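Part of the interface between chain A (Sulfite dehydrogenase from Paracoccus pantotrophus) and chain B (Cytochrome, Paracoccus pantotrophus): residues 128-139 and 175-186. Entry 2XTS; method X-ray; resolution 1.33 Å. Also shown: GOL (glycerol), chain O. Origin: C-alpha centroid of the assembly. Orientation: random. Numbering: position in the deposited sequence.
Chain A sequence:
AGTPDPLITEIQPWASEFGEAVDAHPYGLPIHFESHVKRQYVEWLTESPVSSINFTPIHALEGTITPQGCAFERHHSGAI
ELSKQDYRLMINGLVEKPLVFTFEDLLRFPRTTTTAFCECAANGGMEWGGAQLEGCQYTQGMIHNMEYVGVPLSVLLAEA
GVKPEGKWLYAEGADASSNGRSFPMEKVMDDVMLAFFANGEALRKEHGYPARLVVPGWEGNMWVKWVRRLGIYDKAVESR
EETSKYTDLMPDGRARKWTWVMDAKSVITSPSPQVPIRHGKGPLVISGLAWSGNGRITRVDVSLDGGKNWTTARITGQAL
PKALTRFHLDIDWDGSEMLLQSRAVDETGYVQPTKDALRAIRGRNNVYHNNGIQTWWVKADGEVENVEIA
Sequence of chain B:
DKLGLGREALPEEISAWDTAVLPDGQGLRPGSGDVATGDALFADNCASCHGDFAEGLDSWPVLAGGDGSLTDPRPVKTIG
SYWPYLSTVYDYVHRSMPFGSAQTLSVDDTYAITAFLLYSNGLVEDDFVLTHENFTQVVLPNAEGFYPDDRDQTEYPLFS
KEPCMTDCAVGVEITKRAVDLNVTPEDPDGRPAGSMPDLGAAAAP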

# COMPACT_ATOMS: atom_id res chain seq x y z
N TRP A 128 21.35 -21.44 5.58
CA TRP A 128 22.09 -21.75 6.80
C TRP A 128 23.40 -22.48 6.50
O TRP A 128 24.40 -22.28 7.19
N GLY A 129 23.38 -23.34 5.50
CA GLY A 129 24.49 -24.23 5.21
C GLY A 129 25.32 -23.80 4.02
O GLY A 129 26.17 -24.57 3.56
N GLY A 130 25.09 -22.60 3.50
CA GLY A 130 25.81 -22.13 2.31
C GLY A 130 25.00 -21.16 1.51
O GLY A 130 24.05 -20.57 2.00
N ALA A 131 25.43 -20.89 0.29
CA ALA A 131 24.76 -19.99 -0.65
C ALA A 131 24.03 -20.86 -1.66
O ALA A 131 24.67 -21.64 -2.38
N GLN A 132 22.71 -20.82 -1.65
CA GLN A 132 21.93 -21.76 -2.46
C GLN A 132 21.09 -21.07 -3.53
O GLN A 132 21.15 -21.48 -4.67
N LEU A 133 20.33 -20.04 -3.19
CA LEU A 133 19.41 -19.42 -4.15
C LEU A 133 19.94 -18.07 -4.61
O LEU A 133 20.67 -17.40 -3.89
N GLU A 134 19.58 -17.70 -5.83
CA GLU A 134 20.16 -16.55 -6.51
C GLU A 134 19.16 -15.39 -6.60
O GLU A 134 18.33 -15.34 -7.52
N GLY A 135 19.24 -14.48 -5.65
CA GLY A 135 18.36 -13.32 -5.61
C GLY A 135 17.80 -13.08 -4.24
O GLY A 135 17.32 -14.01 -3.61
N CYS A 136 17.77 -11.82 -3.81
CA CYS A 136 17.21 -11.51 -2.51
C CYS A 136 15.71 -11.78 -2.43
O CYS A 136 15.21 -12.02 -1.34
N GLN A 137 14.99 -11.80 -3.55
CA GLN A 137 13.60 -12.26 -3.51
C GLN A 137 13.55 -13.64 -2.83
O GLN A 137 12.67 -13.92 -2.01
N TYR A 138 14.51 -14.50 -3.18
CA TYR A 138 14.51 -15.89 -2.71
C TYR A 138 15.14 -16.04 -1.33
O TYR A 138 14.66 -16.80 -0.50
N THR A 139 16.25 -15.35 -1.09
CA THR A 139 16.97 -15.54 0.15
C THR A 139 16.49 -14.65 1.31
O THR A 139 16.79 -14.95 2.47
N THR B 175 33.97 -18.48 -0.61
CA THR B 175 33.94 -19.90 -0.24
C THR B 175 32.76 -20.68 -0.77
O THR B 175 32.87 -21.88 -0.97
N LYS B 176 31.61 -20.04 -0.94
CA LYS B 176 30.40 -20.68 -1.46
C LYS B 176 29.79 -19.75 -2.51
O LYS B 176 29.84 -18.52 -2.36
N ARG B 177 29.27 -20.34 -3.58
CA ARG B 177 28.54 -19.61 -4.62
C ARG B 177 27.24 -20.30 -4.99
O ARG B 177 27.24 -21.48 -5.35
N ALA B 178 26.13 -19.58 -4.91
CA ALA B 178 24.81 -20.15 -5.28
C ALA B 178 24.78 -20.59 -6.73
O ALA B 178 24.07 -21.53 -7.06
N VAL B 179 25.51 -19.92 -7.62
CA VAL B 179 25.49 -20.34 -9.02
C VAL B 179 26.01 -21.76 -9.20
O VAL B 179 25.69 -22.40 -10.18
N ASP B 180 26.81 -22.27 -8.28
CA ASP B 180 27.24 -23.67 -8.32
C ASP B 180 26.10 -24.67 -8.23
O ASP B 180 26.21 -25.75 -8.77
N LEU B 181 25.04 -24.29 -7.53
CA LEU B 181 23.89 -25.17 -7.38
C LEU B 181 22.93 -25.05 -8.56
O LEU B 181 22.41 -26.04 -9.05
N ASN B 182 22.68 -23.82 -8.99
CA ASN B 182 21.81 -23.58 -10.14
C ASN B 182 20.44 -24.21 -9.94
O ASN B 182 19.95 -24.93 -10.80
N VAL B 183 19.83 -23.93 -8.78
CA VAL B 183 18.53 -24.46 -8.41
C VAL B 183 17.47 -23.36 -8.14
O VAL B 183 16.46 -23.58 -7.49
N THR B 184 17.70 -22.17 -8.66
CA THR B 184 16.76 -21.07 -8.61
C THR B 184 15.92 -21.04 -9.89
O THR B 184 16.44 -21.29 -10.97
N PRO B 185 14.62 -20.74 -9.78
CA PRO B 185 13.87 -20.58 -11.02
C PRO B 185 14.53 -19.55 -11.92
O PRO B 185 15.17 -18.63 -11.42
N GLU B 186 14.36 -19.71 -13.22
CA GLU B 186 14.99 -18.88 -14.22
C GLU B 186 13.98 -18.22 -15.14
O GLU B 186 12.92 -18.78 -15.42

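This is a small, close-packed contact in which short side chains let two backbones approach, with one direct hydrogen bond, two bridging waters and a glycerol supplying the polar links. A131(A) and A178(B) both point toward the partner stretch, A131(A) CB lying 4.2 Å from A178(B) CB; methyls this small allow A178(B) CA to come within 3.3 Å of A131(A) O, a CA-H...O contact. T184(B), in the m rotamer, makes two contacts. Its OG1 accepts a hydrogen bond from E134(A) N at 2.9 Å, while its CG2 lies over one face of the Y138(A) ring (chi1 m), 3.9 Å from the ring centroid. L133(A) points sideways, but its m,t rotamer brings CD2 to 4.1 Å from V183(B) CG2. E134(A), m and t at chi1 and chi2, lays its aliphatic part against alanine, CG to A178(B) CB 3.7 Å, and both waters hydrogen-bond to its OE2. Water 1 also hydrogen-bonds to Q132(A) O and accepts from V183(B) N; water 2 accepts from T184(B) N. At the other end, K176(B), rotamer m,m,t,p, points toward the partner and donates from NZ to O2 of a glycerol probably from the crystallisation liquor (2.9 Å); the glycerol's O1 donates to G129(A) O and accepts from Q132(A) NE2. G130(A) has backbone angles that call for glycine, and a CB would also clash with K176(B) NZ.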

# COMPACT_ATOMS: atom_id res chain seq x y z
CB TRP A 128 21.27 -22.61 7.76
CG TRP A 128 20.54 -21.84 8.81
CD1 TRP A 128 19.19 -21.85 9.05
CD2 TRP A 128 21.12 -20.99 9.81
NE1 TRP A 128 18.90 -21.07 10.15
CE2 TRP A 128 20.07 -20.52 10.62
CE3 TRP A 128 22.43 -20.58 10.10
CZ2 TRP A 128 20.28 -19.67 11.69
CZ3 TRP A 128 22.63 -19.74 11.17
CH2 TRP A 128 21.56 -19.30 11.96
CB ALA A 131 25.79 -19.12 -1.32
CB GLN A 132 21.04 -22.64 -1.58
CG GLN A 132 21.83 -23.57 -0.63
CD GLN A 132 21.05 -24.76 -0.14
OE1 GLN A 132 19.83 -24.84 -0.30
NE2 GLN A 132 21.75 -25.70 0.47
CB LEU A 133 17.98 -19.31 -3.57
CG LEU A 133 17.24 -20.62 -3.25
CD1 LEU A 133 15.95 -20.35 -2.55
CD2 LEU A 133 16.97 -21.40 -4.50
CB GLU A 134 20.57 -17.00 -7.92
CG GLU A 134 21.61 -18.12 -7.93
CD GLU A 134 21.83 -18.70 -9.31
OE1 GLU A 134 21.98 -17.89 -10.25
OE2 GLU A 134 21.83 -19.95 -9.45
CB CYS A 136 17.54 -10.07 -2.06
SG CYS A 136 16.90 -8.78 -3.12
CB GLN A 137 13.04 -12.37 -4.92
CG GLN A 137 11.66 -12.98 -4.97
CD GLN A 137 10.88 -12.61 -6.21
OE1 GLN A 137 11.47 -12.32 -7.24
NE2 GLN A 137 9.55 -12.63 -6.10
CB TYR A 138 15.23 -16.80 -3.73
CG TYR A 138 14.64 -16.63 -5.10
CD1 TYR A 138 13.39 -17.15 -5.39
CD2 TYR A 138 15.28 -15.91 -6.07
CE1 TYR A 138 12.82 -16.96 -6.62
CE2 TYR A 138 14.70 -15.68 -7.30
CZ TYR A 138 13.47 -16.24 -7.57
OH TYR A 138 12.86 -16.03 -8.77
CB THR A 139 18.51 -15.42 -0.08
OG1 THR A 139 18.83 -14.20 -0.75
CG2 THR A 139 19.01 -16.56 -0.92
CB THR B 175 33.92 -20.09 1.27
OG1 THR B 175 32.83 -19.33 1.80
CG2 THR B 175 35.24 -19.65 1.88
CB LYS B 176 29.38 -20.88 -0.35
CG LYS B 176 29.79 -21.81 0.79
CD LYS B 176 30.00 -23.24 0.35
CE LYS B 176 30.11 -24.24 1.50
NZ LYS B 176 28.78 -24.54 2.14
CB ARG B 177 29.40 -19.51 -5.91
CG ARG B 177 30.71 -18.75 -5.73
CD ARG B 177 31.60 -18.88 -6.94
NE ARG B 177 31.04 -18.23 -8.11
CZ ARG B 177 31.59 -18.29 -9.32
NH1 ARG B 177 32.70 -19.00 -9.52
NH2 ARG B 177 31.04 -17.66 -10.34
CB ALA B 178 23.71 -19.13 -5.00
CB VAL B 179 26.28 -19.41 -9.94
CG1 VAL B 179 25.58 -18.06 -10.06
CG2 VAL B 179 27.75 -19.30 -9.52
CB ASP B 180 28.19 -23.99 -7.15
CG ASP B 180 29.53 -23.27 -7.23
OD1 ASP B 180 29.89 -22.76 -8.30
OD2 ASP B 180 30.25 -23.29 -6.20
CB LEU B 181 23.17 -24.90 -6.07
CG LEU B 181 23.79 -25.54 -4.82
CD1 LEU B 181 25.00 -24.78 -4.38
CD2 LEU B 181 22.79 -25.63 -3.72
CB ASN B 182 22.48 -24.07 -11.44
CG ASN B 182 21.72 -23.65 -12.70
OD1 ASN B 182 20.97 -22.66 -12.70
ND2 ASN B 182 21.90 -24.41 -13.78
CB VAL B 183 18.61 -25.39 -7.19
CG1 VAL B 183 19.44 -26.61 -7.51
CG2 VAL B 183 19.10 -24.63 -5.96
CB THR B 184 17.55 -19.75 -8.48
OG1 THR B 184 18.45 -19.83 -7.36
CG2 THR B 184 16.64 -18.58 -8.27
CB PRO B 185 12.52 -20.07 -10.55
CG PRO B 185 12.46 -20.32 -9.07
CD PRO B 185 13.82 -20.46 -8.57
CB GLU B 186 15.90 -19.72 -15.10
CG GLU B 186 17.06 -20.41 -14.44
CD GLU B 186 17.74 -21.43 -15.36
OE1 GLU B 186 18.34 -22.39 -14.84
OE2 GLU B 186 17.66 -21.28 -16.60
C1 GOL O . 25.94 -26.65 0.86
O1 GOL O . 24.79 -26.10 1.46
C2 GOL O . 26.34 -25.82 -0.34
O2 GOL O . 26.71 -24.51 0.05
C3 GOL O . 27.43 -26.59 -1.07
O3 GOL O . 28.71 -26.38 -0.50
O HOH W 1 20.74 -21.49 -7.43
O HOH W 2 19.62 -21.11 -10.89